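Local structure of fluoroacetyl-CoA-specific thioesterase-like domain-containing protein (Thermanaerovibrio acidaminovorans, 3QOO) at residues A[44-56]-A[110-122]. The protein is of unknown function but adopts a hot-dog fold and may act as a thioesterase related to fluoroacetyl-CoA-specific enzymes. Numbering follows the deposited sequence.
Sequences FLETMTQLAVEIL and GPVATGLQERVVV
Segment 44-56 of the central hot-dog helix 41-56 lies across strand 110-122 of the antiparallel sheet, the axes 9.3 Å apart and crossing at -50°. Gln117 reaches from the strand to Thr49. Its CG is anti to the backbone N (chi1 -173°) and the chain runs on extended, which brings the amide to the helix. Gln117 NE2 donates to Thr49 OG1 at 2.9 Å, close to the amide plane, and also hydrogen-bonds to Ser71 OG on strand 64-75. Gln117 OE1 rests 3.5 Å from Ala52 CB and accepts from Arg119 NH1 at 2.8 Å, with that donor well above the carbonyl plane. The buried amide is thus gripped at both ends, which should fix its rotation. Val53 CG2 sits over one face of the Arg119 guanidinium, 3.5 Å from NH2, and Arg119 NE hydrogen-bonds to Ser66 OG. Arg119 CD packs against Ala52 CB and Leu56 CD1. Selenomethionine Met48 bends at chi3, and its CE comes 3.4 Å from Leu116 O. Near the start of both segments, Ala113 CB makes a CH-pi contact over the Phe44 ring, 3.8 Å from the centroid. A long helix wrapped by a curved antiparallel sheet is the hallmark of the hot-dog fold.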
ATOM      1  N   PHE A  44       4.620  -4.681   1.785  1.00  8.67           N
ATOM      2  CA  PHE A  44       4.020  -5.646   0.860  1.00  8.14           C
ATOM      3  C   PHE A  44       3.653  -4.980  -0.444  1.00  8.31           C
ATOM      4  O   PHE A  44       3.904  -5.526  -1.528  1.00  9.83           O
ATOM      5  CB  PHE A  44       2.791  -6.322   1.461  1.00  8.98           C
ATOM      6  CG  PHE A  44       3.108  -7.348   2.501  1.00  8.56           C
ATOM      7  CD1 PHE A  44       3.611  -8.573   2.160  1.00 10.28           C
ATOM      8  CD2 PHE A  44       2.821  -7.127   3.825  1.00 11.01           C
ATOM      9  CE1 PHE A  44       3.900  -9.521   3.093  1.00 11.14           C
ATOM     10  CE2 PHE A  44       3.088  -8.094   4.778  1.00 10.16           C
ATOM     11  CZ  PHE A  44       3.629  -9.288   4.414  1.00 11.32           C
ATOM     12  N   LEU A  45       3.080  -3.781  -0.362  1.00  8.58           N
ATOM     13  CA  LEU A  45       2.676  -3.047  -1.550  1.00  9.90           C
ATOM     14  C   LEU A  45       3.889  -2.644  -2.402  1.00  9.69           C
ATOM     15  O   LEU A  45       3.891  -2.837  -3.622  1.00  9.86           O
ATOM     16  CB  LEU A  45       1.833  -1.840  -1.152  1.00 11.18           C
ATOM     17  CG  LEU A  45       0.805  -1.340  -2.163  1.00 14.65           C
ATOM     18  CD1 LEU A  45      -0.184  -0.431  -1.486  1.00 18.63           C
ATOM     19  CD2 LEU A  45       1.432  -0.650  -3.347  1.00 15.28           C
ATOM     20  N   GLU A  46       4.917  -2.091  -1.778  1.00  9.78           N
ATOM     21  CA  GLU A  46       6.102  -1.674  -2.502  1.00 10.71           C
ATOM     22  C   GLU A  46       6.696  -2.854  -3.294  1.00 10.44           C
ATOM     23  O   GLU A  46       7.146  -2.709  -4.433  1.00 10.69           O
ATOM     24  CB  GLU A  46       7.137  -1.126  -1.522  1.00 12.77           C
ATOM     25  CG  GLU A  46       8.396  -0.670  -2.190  1.00 16.97           C
ATOM     26  CD  GLU A  46       9.460  -0.225  -1.218  1.00 22.51           C
ATOM     27  OE1 GLU A  46       9.148  -0.051  -0.019  1.00 24.45           O
ATOM     28  OE2 GLU A  46      10.606  -0.040  -1.680  1.00 27.15           O
ATOM     29  N   THR A  47       6.721  -4.033  -2.673  1.00 10.27           N
ATOM     30  CA  THR A  47       7.331  -5.193  -3.293  1.00 11.55           C
ATOM     31  C   THR A  47       6.472  -5.709  -4.459  1.00 10.58           C
ATOM     32  O   THR A  47       6.975  -6.086  -5.516  1.00 11.17           O
ATOM     33  CB  THR A  47       7.587  -6.282  -2.253  1.00 13.42           C
ATOM     34  OG1 THR A  47       8.290  -5.737  -1.109  1.00 16.40           O
ATOM     35  CG2 THR A  47       8.346  -7.409  -2.893  1.00 14.89           C
HETATM   36  N   MSE A  48       5.158  -5.684  -4.270  1.00  9.78           N
HETATM   37  CA  MSE A  48       4.236  -5.986  -5.335  1.00  9.49           C
HETATM   38  C   MSE A  48       4.443  -5.061  -6.533  1.00  9.34           C
HETATM   39  O   MSE A  48       4.504  -5.519  -7.688  1.00 10.16           O
HETATM   40  CB  MSE A  48       2.800  -5.904  -4.828  1.00  9.82           C
HETATM   41  CG  MSE A  48       1.758  -6.109  -5.944  1.00  9.55           C
HETATM   42 SE   MSE A  48      -0.076  -6.356  -5.271  0.86  8.09          SE
HETATM   43  CE  MSE A  48      -0.338  -4.637  -4.370  1.00 10.33           C
ATOM     44  N   THR A  49       4.588  -3.775  -6.250  1.00  9.49           N
ATOM     45  CA  THR A  49       4.823  -2.768  -7.280  1.00  9.51           C
ATOM     46  C   THR A  49       6.127  -3.089  -8.037  1.00  9.48           C
ATOM     47  O   THR A  49       6.178  -3.054  -9.268  1.00 10.15           O
ATOM     48  CB  THR A  49       4.883  -1.361  -6.702  1.00  9.95           C
ATOM     49  OG1 THR A  49       3.593  -1.051  -6.182  1.00 10.92           O
ATOM     50  CG2 THR A  49       5.265  -0.371  -7.771  1.00 11.09           C
ATOM     51  N   GLN A  50       7.183  -3.374  -7.292  1.00  9.50           N
ATOM     52  CA  GLN A  50       8.462  -3.688  -7.910  1.00 10.89           C
ATOM     53  C   GLN A  50       8.350  -4.844  -8.892  1.00 10.16           C
ATOM     54  O   GLN A  50       8.853  -4.753 -10.024  1.00 10.96           O
ATOM     55  CB  GLN A  50       9.506  -4.033  -6.843  1.00 12.32           C
ATOM     56  CG  GLN A  50      10.847  -4.387  -7.459  1.00 16.14           C
ATOM     57  CD  GLN A  50      11.899  -4.729  -6.458  1.00 20.08           C
ATOM     58  OE1 GLN A  50      11.724  -4.479  -5.269  1.00 24.43           O
ATOM     59  NE2 GLN A  50      13.035  -5.246  -6.930  1.00 22.06           N
ATOM     60  N   LEU A  51       7.703  -5.914  -8.474  1.00 10.23           N
ATOM     61  CA  LEU A  51       7.538  -7.064  -9.366  1.00 10.14           C
ATOM     62  C   LEU A  51       6.633  -6.774 -10.536  1.00  9.95           C
ATOM     63  O   LEU A  51       6.915  -7.225 -11.643  1.00 10.76           O
ATOM     64  CB  LEU A  51       7.010  -8.264  -8.604  1.00 12.05           C
ATOM     65  CG  LEU A  51       8.034  -9.126  -7.918  1.00 13.68           C
ATOM     66  CD1 LEU A  51       7.344 -10.225  -7.154  1.00 15.94           C
ATOM     67  CD2 LEU A  51       9.014  -9.682  -8.893  1.00 14.94           C
ATOM     68  N   ALA A  52       5.550  -6.030 -10.324  1.00 10.19           N
ATOM     69  CA  ALA A  52       4.650  -5.715 -11.418  1.00  9.96           C
ATOM     70  C   ALA A  52       5.404  -4.918 -12.477  1.00  9.61           C
ATOM     71  O   ALA A  52       5.236  -5.161 -13.674  1.00 11.14           O
ATOM     72  CB  ALA A  52       3.450  -4.932 -10.881  1.00 10.81           C
ATOM     73  N   VAL A  53       6.218  -3.965 -12.045  1.00  9.88           N
ATOM     74  CA  VAL A  53       6.997  -3.179 -12.994  1.00 10.38           C
ATOM     75  C   VAL A  53       7.997  -4.089 -13.710  1.00 10.08           C
ATOM     76  O   VAL A  53       8.206  -3.957 -14.936  1.00 10.93           O
ATOM     77  CB  VAL A  53       7.720  -2.019 -12.273  1.00 11.22           C
ATOM     78  CG1 VAL A  53       8.744  -1.336 -13.172  1.00 12.68           C
ATOM     79  CG2 VAL A  53       6.719  -0.979 -11.786  1.00 11.86           C
ATOM     80  N   GLU A  54       8.641  -5.006 -12.997  1.00 10.70           N
ATOM     81  CA  GLU A  54       9.557  -5.975 -13.623  1.00 12.03           C
ATOM     82  C   GLU A  54       8.881  -6.884 -14.647  1.00 10.96           C
ATOM     83  O   GLU A  54       9.531  -7.333 -15.585  1.00 12.70           O
ATOM     84  CB  GLU A  54      10.296  -6.804 -12.551  1.00 13.26           C
ATOM     85  CG  GLU A  54      11.324  -5.966 -11.795  1.00 16.82           C
ATOM     86  CD  GLU A  54      12.036  -6.684 -10.673  1.00 21.50           C
ATOM     87  OE1 GLU A  54      11.887  -7.938 -10.581  1.00 25.28           O
ATOM     88  OE2 GLU A  54      12.748  -5.965  -9.898  1.00 22.84           O
ATOM     89  N   ILE A  55       7.603  -7.172 -14.487  1.00 10.95           N
ATOM     90  CA  ILE A  55       6.897  -7.997 -15.448  1.00 12.09           C
ATOM     91  C   ILE A  55       6.534  -7.190 -16.676  1.00 12.17           C
ATOM     92  O   ILE A  55       6.680  -7.665 -17.799  1.00 13.49           O
ATOM     93  CB  ILE A  55       5.606  -8.580 -14.813  1.00 11.86           C
ATOM     94  CG1 ILE A  55       5.948  -9.570 -13.703  1.00 12.73           C
ATOM     95  CG2 ILE A  55       4.705  -9.228 -15.860  1.00 13.52           C
ATOM     96  CD1 ILE A  55       4.838  -9.874 -12.775  1.00 14.67           C
ATOM     97  N   LEU A  56       6.029  -5.969 -16.491  1.00 12.13           N
ATOM     98  CA  LEU A  56       5.415  -5.242 -17.597  1.00 12.37           C
ATOM     99  C   LEU A  56       6.357  -4.359 -18.396  1.00 11.71           C
ATOM    100  O   LEU A  56       6.309  -4.367 -19.606  1.00 12.77           O
ATOM    101  CB  LEU A  56       4.300  -4.336 -17.103  1.00 11.81           C
ATOM    102  CG  LEU A  56       3.152  -5.025 -16.343  1.00 13.86           C
ATOM    103  CD1 LEU A  56       2.130  -3.973 -15.959  1.00 14.05           C
ATOM    104  CD2 LEU A  56       2.499  -6.122 -17.183  1.00 15.33           C
ATOM    105  N   GLY A 110       4.042 -20.612   5.515  1.00 12.88           N
ATOM    106  CA  GLY A 110       2.785 -20.459   4.803  1.00 12.07           C
ATOM    107  C   GLY A 110       2.549 -19.037   4.302  1.00 10.93           C
ATOM    108  O   GLY A 110       3.426 -18.190   4.337  1.00 11.66           O
ATOM    109  N   PRO A 111       1.335 -18.769   3.820  1.00 11.58           N
ATOM    110  CA  PRO A 111       0.997 -17.461   3.267  1.00 11.51           C
ATOM    111  C   PRO A 111       0.995 -16.366   4.329  1.00 10.71           C
ATOM    112  O   PRO A 111       0.514 -16.602   5.449  1.00 10.68           O
ATOM    113  CB  PRO A 111      -0.417 -17.667   2.717  1.00 13.38           C
ATOM    114  CG  PRO A 111      -0.678 -19.102   2.683  1.00 16.98           C
ATOM    115  CD  PRO A 111       0.248 -19.762   3.646  1.00 13.39           C
ATOM    116  N   VAL A 112       1.494 -15.194   3.961  1.00  9.28           N
ATOM    117  CA  VAL A 112       1.482 -14.055   4.845  1.00  9.40           C
ATOM    118  C   VAL A 112       0.628 -12.892   4.315  1.00  7.93           C
ATOM    119  O   VAL A 112       0.164 -12.071   5.107  1.00  8.82           O
ATOM    120  CB  VAL A 112       2.886 -13.576   5.222  1.00  9.00           C
ATOM    121  CG1 VAL A 112       3.594 -14.624   6.073  1.00 10.89           C
ATOM    122  CG2 VAL A 112       3.742 -13.211   4.003  1.00 10.14           C
ATOM    123  N   ALA A 113       0.451 -12.781   3.002  1.00  8.43           N
ATOM    124  CA  ALA A 113      -0.357 -11.703   2.425  1.00  7.80           C
ATOM    125  C   ALA A 113      -0.765 -12.074   1.017  1.00  7.81           C
ATOM    126  O   ALA A 113      -0.126 -12.916   0.352  1.00  9.00           O
ATOM    127  CB  ALA A 113       0.385 -10.363   2.396  1.00  9.60           C
ATOM    128  N   THR A 114      -1.827 -11.441   0.531  1.00  7.55           N
ATOM    129  CA  THR A 114      -2.246 -11.491  -0.856  1.00  8.01           C
ATOM    130  C   THR A 114      -2.525 -10.071  -1.325  1.00  7.61           C
ATOM    131  O   THR A 114      -2.654  -9.150  -0.498  1.00  8.21           O
ATOM    132  CB  THR A 114      -3.471 -12.358  -1.046  1.00  8.76           C
ATOM    133  OG1 THR A 114      -4.506 -11.925  -0.191  1.00 10.49           O
ATOM    134  CG2 THR A 114      -3.125 -13.846  -0.804  1.00 11.78           C
ATOM    135  N   GLY A 115      -2.624  -9.866  -2.623  1.00  8.08           N
ATOM    136  CA  GLY A 115      -2.884  -8.556  -3.137  1.00  8.10           C
ATOM    137  C   GLY A 115      -3.293  -8.504  -4.567  1.00  8.35           C
ATOM    138  O   GLY A 115      -3.297  -9.543  -5.254  1.00  8.49           O
ATOM    139  N   LEU A 116      -3.599  -7.303  -5.041  1.00  7.80           N
ATOM    140  CA  LEU A 116      -3.782  -7.079  -6.444  1.00  9.49           C
ATOM    141  C   LEU A 116      -3.319  -5.668  -6.772  1.00  9.19           C
ATOM    142  O   LEU A 116      -3.323  -4.771  -5.920  1.00 10.09           O
ATOM    143  CB  LEU A 116      -5.178  -7.291  -6.883  1.00 14.25           C
ATOM    144  CG  LEU A 116      -6.200  -6.280  -6.535  1.00 14.89           C
ATOM    145  CD1 LEU A 116      -6.044  -4.911  -7.272  1.00 17.13           C
ATOM    146  CD2 LEU A 116      -7.601  -6.858  -6.831  1.00 18.48           C
ATOM    147  N   GLN A 117      -2.975  -5.466  -8.041  1.00  8.81           N
ATOM    148  CA  GLN A 117      -2.580  -4.159  -8.529  1.00  8.17           C
ATOM    149  C   GLN A 117      -3.044  -3.989  -9.967  1.00  8.34           C
ATOM    150  O   GLN A 117      -2.833  -4.886 -10.801  1.00  9.83           O
ATOM    151  CB  GLN A 117      -1.083  -3.959  -8.409  1.00  9.50           C
ATOM    152  CG  GLN A 117      -0.624  -2.526  -8.763  1.00  9.25           C
ATOM    153  CD  GLN A 117       0.802  -2.300  -8.371  1.00 10.09           C
ATOM    154  OE1 GLN A 117       1.707  -2.396  -9.206  1.00 10.26           O
ATOM    155  NE2 GLN A 117       1.030  -2.041  -7.079  1.00 10.85           N
ATOM    156  N   GLU A 118      -3.676  -2.866 -10.268  1.00  8.30           N
ATOM    157  CA  GLU A 118      -4.035  -2.490 -11.608  1.00  8.39           C
ATOM    158  C   GLU A 118      -3.055  -1.422 -12.048  1.00  8.72           C
ATOM    159  O   GLU A 118      -2.872  -0.437 -11.335  1.00  9.59           O
ATOM    160  CB  GLU A 118      -5.450  -1.963 -11.667  1.00  9.48           C
ATOM    161  CG  GLU A 118      -5.919  -1.507 -13.048  1.00 12.08           C
ATOM    162  CD  GLU A 118      -7.289  -0.914 -13.048  1.00 17.51           C
ATOM    163  OE1 GLU A 118      -8.063  -1.174 -12.103  1.00 21.21           O
ATOM    164  OE2 GLU A 118      -7.572  -0.167 -14.009  1.00 21.19           O
ATOM    165  N   ARG A 119      -2.454  -1.620 -13.216  1.00  9.64           N
ATOM    166  CA  ARG A 119      -1.510  -0.639 -13.774  1.00 10.41           C
ATOM    167  C   ARG A 119      -1.989  -0.231 -15.176  1.00 11.66           C
ATOM    168  O   ARG A 119      -2.627  -1.028 -15.883  1.00 13.72           O
ATOM    169  CB  ARG A 119      -0.095  -1.239 -13.862  1.00 10.48           C
ATOM    170  CG  ARG A 119       0.430  -1.707 -12.518  1.00 11.92           C
ATOM    171  CD  ARG A 119       1.906  -2.093 -12.513  1.00 11.67           C
ATOM    172  NE  ARG A 119       2.785  -0.961 -12.768  1.00 12.24           N
ATOM    173  CZ  ARG A 119       3.117  -0.038 -11.872  1.00 12.50           C
ATOM    174  NH1 ARG A 119       2.716  -0.127 -10.584  1.00 12.02           N
ATOM    175  NH2 ARG A 119       3.867   0.989 -12.256  1.00 14.47           N
ATOM    176  N   VAL A 120      -1.688   1.002 -15.544  1.00 10.79           N
ATOM    177  CA  VAL A 120      -2.037   1.564 -16.837  1.00 11.27           C
ATOM    178  C   VAL A 120      -0.768   1.820 -17.639  1.00 10.51           C
ATOM    179  O   VAL A 120       0.245   2.233 -17.099  1.00 11.39           O
ATOM    180  CB  VAL A 120      -2.908   2.857 -16.715  1.00 12.22           C
ATOM    181  CG1 VAL A 120      -2.170   3.999 -15.973  1.00 14.08           C
ATOM    182  CG2 VAL A 120      -3.394   3.341 -18.075  1.00 13.81           C
ATOM    183  N   VAL A 121      -0.829   1.550 -18.947  1.00 11.39           N
ATOM    184  CA  VAL A 121       0.269   1.867 -19.820  1.00 11.42           C
ATOM    185  C   VAL A 121       0.131   3.290 -20.321  1.00 11.93           C
ATOM    186  O   VAL A 121      -0.951   3.684 -20.806  1.00 13.89           O
ATOM    187  CB  VAL A 121       0.344   0.877 -21.008  1.00 12.46           C
ATOM    188  CG1 VAL A 121       1.416   1.343 -21.993  1.00 13.21           C
ATOM    189  CG2 VAL A 121       0.562  -0.491 -20.495  1.00 13.17           C
ATOM    190  N   VAL A 122       1.195   4.080 -20.156  1.00 11.54           N
ATOM    191  CA  VAL A 122       1.170   5.484 -20.504  1.00 12.76           C
ATOM    192  C   VAL A 122       2.382   5.801 -21.375  1.00 11.27           C
ATOM    193  O   VAL A 122       3.408   5.145 -21.275  1.00 12.75           O
ATOM    194  CB  VAL A 122       1.189   6.396 -19.210  1.00 13.09           C
ATOM    195  CG1 VAL A 122       0.058   6.078 -18.221  1.00 15.46           C
ATOM    196  CG2 VAL A 122       2.533   6.325 -18.479  1.00 14.96           C
TER